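Local coordinates for protein dipeptidase AC. Metallo peptidase. MEROPS family M19 (Rhodobacter sphaeroides, PDB 3LY0) that probably hydrolyses dipeptides as a zinc-dependent metallopeptidase, binding two zinc ions and a phosphinate mimic of L-Ala-D-Ala in its active site, at residues A227-T232 with R255-M260. Numbering follows the deposited sequence.
Sequences APLVAT and RESRGM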
# COMPACT_ATOMS: atom_id res chain seq x y z
N ALA A 227 9.38 -11.67 -11.31
CA ALA A 227 9.88 -10.56 -10.52
C ALA A 227 9.63 -10.77 -9.02
O ALA A 227 8.81 -11.60 -8.63
CB ALA A 227 9.24 -9.25 -11.00
N PRO A 228 10.34 -10.02 -8.17
CA PRO A 228 10.18 -10.24 -6.73
C PRO A 228 8.73 -10.06 -6.30
O PRO A 228 8.00 -9.25 -6.87
CB PRO A 228 11.06 -9.15 -6.12
CG PRO A 228 12.12 -8.90 -7.18
CD PRO A 228 11.41 -9.06 -8.49
N LEU A 229 8.31 -10.83 -5.30
CA LEU A 229 6.93 -10.74 -4.81
C LEU A 229 6.82 -9.64 -3.78
O LEU A 229 7.65 -9.53 -2.88
CB LEU A 229 6.50 -12.06 -4.18
CG LEU A 229 6.53 -13.26 -5.14
CD1 LEU A 229 6.14 -14.55 -4.39
CD2 LEU A 229 5.61 -13.02 -6.33
N VAL A 230 5.77 -8.83 -3.90
CA VAL A 230 5.64 -7.65 -3.06
C VAL A 230 4.23 -7.55 -2.52
O VAL A 230 3.27 -7.71 -3.26
CB VAL A 230 5.89 -6.38 -3.89
CG1 VAL A 230 5.71 -5.15 -3.00
CG2 VAL A 230 7.27 -6.39 -4.54
N ALA A 231 4.12 -7.29 -1.22
CA ALA A 231 2.85 -6.89 -0.62
C ALA A 231 3.11 -5.53 0.01
O ALA A 231 3.88 -5.42 0.97
CB ALA A 231 2.43 -7.90 0.43
N THR A 232 2.54 -4.47 -0.56
CA THR A 232 2.91 -3.12 -0.12
C THR A 232 2.41 -2.74 1.26
O THR A 232 3.01 -1.89 1.91
CB THR A 232 2.42 -2.03 -1.09
OG1 THR A 232 0.99 -2.07 -1.16
CG2 THR A 232 3.02 -2.18 -2.50
N ARG A 255 10.20 -14.26 0.56
CA ARG A 255 11.63 -14.28 0.83
C ARG A 255 12.41 -14.93 -0.32
O ARG A 255 13.42 -14.38 -0.76
CB ARG A 255 11.96 -15.01 2.14
CG ARG A 255 13.43 -14.85 2.53
CD ARG A 255 13.83 -15.57 3.82
NE ARG A 255 15.20 -15.20 4.20
CZ ARG A 255 15.62 -14.97 5.44
NH1 ARG A 255 14.79 -15.08 6.46
NH2 ARG A 255 16.89 -14.63 5.66
N GLU A 256 11.95 -16.09 -0.77
CA GLU A 256 12.65 -16.82 -1.82
C GLU A 256 12.79 -15.95 -3.07
O GLU A 256 13.81 -15.99 -3.76
CB GLU A 256 11.92 -18.12 -2.15
CG GLU A 256 12.56 -18.96 -3.25
CD GLU A 256 11.79 -20.23 -3.54
OE1 GLU A 256 10.99 -20.66 -2.68
OE2 GLU A 256 11.99 -20.82 -4.63
N SER A 257 11.77 -15.14 -3.32
CA SER A 257 11.75 -14.29 -4.52
C SER A 257 12.55 -13.01 -4.35
O SER A 257 12.61 -12.21 -5.28
CB SER A 257 10.30 -13.93 -4.88
OG SER A 257 9.80 -12.91 -4.03
N ARG A 258 13.16 -12.80 -3.18
CA ARG A 258 13.86 -11.56 -2.86
C ARG A 258 12.90 -10.38 -2.91
O ARG A 258 13.20 -9.32 -3.48
CB ARG A 258 15.04 -11.31 -3.81
CG ARG A 258 16.04 -12.46 -3.88
CD ARG A 258 17.15 -12.13 -4.87
NE ARG A 258 17.94 -10.97 -4.44
CZ ARG A 258 18.58 -10.15 -5.27
NH1 ARG A 258 18.53 -10.36 -6.58
NH2 ARG A 258 19.27 -9.13 -4.79
N GLY A 259 11.73 -10.57 -2.30
CA GLY A 259 10.64 -9.62 -2.38
C GLY A 259 10.61 -8.56 -1.29
O GLY A 259 11.64 -8.11 -0.80
N MET A 260 9.41 -8.12 -0.93
CA MET A 260 9.29 -6.99 -0.02
C MET A 260 7.90 -6.97 0.59
O MET A 260 6.89 -7.22 -0.10
CB MET A 260 9.53 -5.69 -0.80
CG MET A 260 9.54 -4.42 0.04
SD MET A 260 10.98 -4.23 1.16
CE MET A 260 10.61 -2.60 1.82
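A beta-alpha-beta unit of the TIM-barrel fold closes here, where helix 248-256 ends and the chain turns into strand 260-263, parallel to strand 230-231. Two backbone bonds make the ladder around the bridge of Val-230 with Met-260: Met-260 N gives to Leu-229 O at 3.0 Å, in the carbonyl plane, and Met-260 O takes Ala-231 N nearly along its C=O axis. Val-230 and Met-260 put their side chains on the same face of the sheet, where Trp-347 of helix 336-354 packs against both apolar chains. The helix ends in a Schellman motif, with Arg-258 at positive phi (61°). Gly-259 suits the next position because a CB there would lie 1.9 Å from Leu-229 O; its CA makes a CA-H...O contact with that oxygen at 3.0 Å. Pro-228 rests its ring CB 3.4 Å from Arg-258 O, at the turn where the helix ends. Ser-257 extends the pairing from a side chain: its OG, between backbone N and carbonyl carbon (chi1 78°), donates to Ile-254 O in the last helical turn and accepts the N-H of Leu-229. An alanine here would remove this hydroxyl and would probably loosen the join between the helix end and the residue leading into strand 230-231. The N-H of Leu-229 points almost straight at Ser-257 OG (N to OG 2.9 Å, N-H...O angle 168°).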